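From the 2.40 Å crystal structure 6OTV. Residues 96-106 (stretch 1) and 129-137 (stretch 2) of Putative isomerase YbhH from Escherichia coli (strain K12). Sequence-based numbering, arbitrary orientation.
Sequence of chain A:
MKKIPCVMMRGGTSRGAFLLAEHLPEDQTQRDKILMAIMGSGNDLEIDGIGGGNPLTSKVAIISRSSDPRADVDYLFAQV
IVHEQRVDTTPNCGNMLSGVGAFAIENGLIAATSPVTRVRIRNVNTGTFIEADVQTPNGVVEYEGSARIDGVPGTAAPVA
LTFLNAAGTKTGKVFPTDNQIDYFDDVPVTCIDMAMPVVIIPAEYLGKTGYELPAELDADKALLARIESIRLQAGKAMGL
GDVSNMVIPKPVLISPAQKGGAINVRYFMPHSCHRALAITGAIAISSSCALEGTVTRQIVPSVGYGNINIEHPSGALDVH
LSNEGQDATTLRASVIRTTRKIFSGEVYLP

Stretch 1 (96-106) MLSGVGAFAIE
Stretch 2 129-137: FIEADVQTP

The contact between residues 96-106 and 129-137 of YbhH is a small, largely apolar packing of a helix on a strand, a worked example of how a glycine lets two backbones approach closely without any hydrogen bond between them. Residues 96-106 belong to a helix that began earlier in the chain. Gly99 N and Val100 N bond Met96 O and Leu97 O, three residues back, at 3.0 and 3.1 Å; the helix is kinked at Gly99 (phi/psi -92°/-10°) and Ala102, and from Phe103 N to Gly99 O (3.0 Å) onward the bonds are i to i-4. Val100 to Glu106 lie at phi -62° to -71° and psi -24° to -47°. The strand, 129-135, is extended, with phi from -65° to -130° and psi from 109° to 137°. The axes come within 8.0 Å, their N-to-C directions 62° apart (signed crossing angle -62°).

Strand alternation supplies one apolar face: Ile130, Ala132 and Val134 direct their CA-to-CB bonds toward the helix, and Thr136, in the following loop, does likewise. The helix answers at a spacing of four residues with Leu97, Gly101 and Ile105. Gly101 CA lies 6.0 Å from Ala132 CA, and an ideal CB on this glycine would stand 2.9 Å from Val134 CG2, a clash, and a tight 3.3 Å from Ala132 CB. Its bare backbone instead receives the valine, Gly101 C lying 3.9 Å from Val134 CG2.

Larger side chains pack beyond this close approach. Leu97 (t, p) places CD2 3.7 Å from CG2 of Ile130, whose chi1 is m and chi2 98°, between wells. At the other end, Ile105 (m, t) brings CD1 to 4.0 Å from both Val134 CB and Thr136 CG2. Val134 (t) also meets Ala102, CG1 to CB at 4.3 Å; this small side chain points sideways. Thr136 (p) offers its methyl here while OG1 is hydrogen-bonded elsewhere in the structure. The contact buries 285 Å² between the stretches, both sides summed.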

# COMPACT_ATOMS: atom_id res chain seq x y z
N MET A 96 -20.43 1.08 -5.58
CA MET A 96 -20.30 2.44 -5.07
C MET A 96 -18.84 2.87 -5.03
O MET A 96 -18.53 4.05 -5.19
CB MET A 96 -20.92 2.55 -3.67
CG MET A 96 -22.44 2.44 -3.67
SD MET A 96 -23.25 3.88 -4.39
CE MET A 96 -23.14 5.05 -3.04
N LEU A 97 -17.93 1.91 -4.85
CA LEU A 97 -16.50 2.20 -4.92
C LEU A 97 -16.12 2.86 -6.24
O LEU A 97 -15.18 3.66 -6.28
CB LEU A 97 -15.71 0.90 -4.72
CG LEU A 97 -14.19 0.93 -4.71
CD1 LEU A 97 -13.66 1.80 -3.59
CD2 LEU A 97 -13.66 -0.49 -4.59
N SER A 98 -16.87 2.57 -7.31
CA SER A 98 -16.56 3.13 -8.62
C SER A 98 -16.61 4.65 -8.62
O SER A 98 -15.93 5.29 -9.43
CB SER A 98 -17.52 2.58 -9.68
OG SER A 98 -17.76 1.20 -9.48
N GLY A 99 -17.42 5.25 -7.74
CA GLY A 99 -17.53 6.69 -7.71
C GLY A 99 -16.59 7.41 -6.77
O GLY A 99 -16.48 8.64 -6.84
N VAL A 100 -15.88 6.67 -5.91
CA VAL A 100 -15.09 7.30 -4.86
C VAL A 100 -13.98 8.16 -5.46
O VAL A 100 -13.78 9.31 -5.06
CB VAL A 100 -14.53 6.24 -3.90
CG1 VAL A 100 -13.55 6.87 -2.92
CG2 VAL A 100 -15.67 5.55 -3.15
N GLY A 101 -13.24 7.60 -6.42
CA GLY A 101 -12.10 8.32 -6.98
C GLY A 101 -12.48 9.62 -7.65
O GLY A 101 -11.86 10.66 -7.42
N ALA A 102 -13.52 9.58 -8.50
CA ALA A 102 -13.97 10.79 -9.17
C ALA A 102 -14.51 11.80 -8.17
O ALA A 102 -14.32 13.01 -8.33
CB ALA A 102 -15.03 10.45 -10.21
N PHE A 103 -15.19 11.33 -7.13
CA PHE A 103 -15.71 12.23 -6.11
C PHE A 103 -14.57 12.90 -5.34
O PHE A 103 -14.64 14.09 -5.01
CB PHE A 103 -16.64 11.48 -5.16
CG PHE A 103 -17.23 12.33 -4.07
CD1 PHE A 103 -18.37 13.08 -4.30
CD2 PHE A 103 -16.64 12.38 -2.82
CE1 PHE A 103 -18.92 13.87 -3.30
CE2 PHE A 103 -17.19 13.16 -1.81
CZ PHE A 103 -18.33 13.90 -2.05
N ALA A 104 -13.51 12.14 -5.04
CA ALA A 104 -12.39 12.70 -4.30
C ALA A 104 -11.68 13.78 -5.11
O ALA A 104 -11.22 14.79 -4.55
CB ALA A 104 -11.41 11.60 -3.91
N ILE A 105 -11.58 13.59 -6.43
CA ILE A 105 -10.91 14.58 -7.27
C ILE A 105 -11.76 15.84 -7.38
O ILE A 105 -11.25 16.96 -7.28
CB ILE A 105 -10.60 13.98 -8.65
CG1 ILE A 105 -9.65 12.78 -8.50
CG2 ILE A 105 -10.00 15.03 -9.57
CD1 ILE A 105 -9.56 11.91 -9.73
N GLU A 106 -13.07 15.69 -7.59
CA GLU A 106 -13.93 16.86 -7.73
C GLU A 106 -14.02 17.68 -6.45
O GLU A 106 -14.31 18.88 -6.51
CB GLU A 106 -15.34 16.44 -8.17
CG GLU A 106 -15.40 15.87 -9.58
CD GLU A 106 -16.81 15.91 -10.15
OE1 GLU A 106 -17.35 17.02 -10.32
OE2 GLU A 106 -17.37 14.83 -10.41
N PHE A 129 -7.62 -2.30 0.58
CA PHE A 129 -7.08 -1.19 -0.19
C PHE A 129 -7.34 -1.42 -1.67
O PHE A 129 -7.04 -2.50 -2.20
CB PHE A 129 -5.58 -1.02 0.07
CG PHE A 129 -5.25 -0.50 1.44
CD1 PHE A 129 -5.30 -1.33 2.54
CD2 PHE A 129 -4.90 0.83 1.62
CE1 PHE A 129 -4.99 -0.85 3.81
CE2 PHE A 129 -4.60 1.32 2.88
CZ PHE A 129 -4.64 0.48 3.98
N ILE A 130 -7.89 -0.41 -2.34
CA ILE A 130 -8.23 -0.49 -3.76
C ILE A 130 -7.66 0.73 -4.46
O ILE A 130 -7.75 1.85 -3.95
CB ILE A 130 -9.75 -0.58 -3.99
CG1 ILE A 130 -10.37 -1.72 -3.17
CG2 ILE A 130 -10.06 -0.78 -5.47
CD1 ILE A 130 -10.99 -1.27 -1.86
N GLU A 131 -7.08 0.52 -5.64
CA GLU A 131 -6.66 1.63 -6.49
C GLU A 131 -7.72 1.86 -7.56
O GLU A 131 -8.16 0.91 -8.22
CB GLU A 131 -5.30 1.36 -7.14
CG GLU A 131 -4.94 2.42 -8.18
CD GLU A 131 -3.50 2.34 -8.66
OE1 GLU A 131 -2.65 1.78 -7.94
OE2 GLU A 131 -3.23 2.85 -9.77
N ALA A 132 -8.13 3.12 -7.72
CA ALA A 132 -9.04 3.53 -8.77
C ALA A 132 -8.28 4.39 -9.77
O ALA A 132 -7.58 5.33 -9.38
CB ALA A 132 -10.23 4.29 -8.21
N ASP A 133 -8.41 4.07 -11.05
CA ASP A 133 -7.79 4.83 -12.13
C ASP A 133 -8.89 5.60 -12.85
O ASP A 133 -9.71 5.00 -13.55
CB ASP A 133 -7.02 3.91 -13.07
CG ASP A 133 -5.88 3.20 -12.36
OD1 ASP A 133 -5.25 3.82 -11.48
OD2 ASP A 133 -5.63 2.01 -12.66
N VAL A 134 -8.90 6.92 -12.67
CA VAL A 134 -9.97 7.78 -13.14
C VAL A 134 -9.52 8.48 -14.41
O VAL A 134 -8.41 9.02 -14.46
CB VAL A 134 -10.37 8.80 -12.06
CG1 VAL A 134 -11.47 9.72 -12.58
CG2 VAL A 134 -10.81 8.08 -10.79
N GLN A 135 -10.37 8.48 -15.43
CA GLN A 135 -10.13 9.25 -16.64
C GLN A 135 -10.16 10.74 -16.29
O GLN A 135 -11.21 11.28 -15.93
CB GLN A 135 -11.17 8.92 -17.70
CG GLN A 135 -11.19 7.45 -18.10
CD GLN A 135 -9.90 7.01 -18.75
OE1 GLN A 135 -9.25 7.79 -19.45
NE2 GLN A 135 -9.51 5.76 -18.52
N THR A 136 -9.01 11.40 -16.39
CA THR A 136 -8.90 12.83 -16.12
C THR A 136 -8.11 13.51 -17.23
O THR A 136 -6.96 13.92 -17.03
CB THR A 136 -8.25 13.08 -14.75
OG1 THR A 136 -7.04 12.31 -14.65
CG2 THR A 136 -9.20 12.68 -13.62
N PRO A 137 -8.69 13.64 -18.42
CA PRO A 137 -8.01 14.39 -19.48
C PRO A 137 -7.86 15.86 -19.10
O PRO A 137 -8.84 16.52 -18.75
CB PRO A 137 -8.92 14.20 -20.70
CG PRO A 137 -10.25 13.86 -20.13
CD PRO A 137 -9.98 13.09 -18.87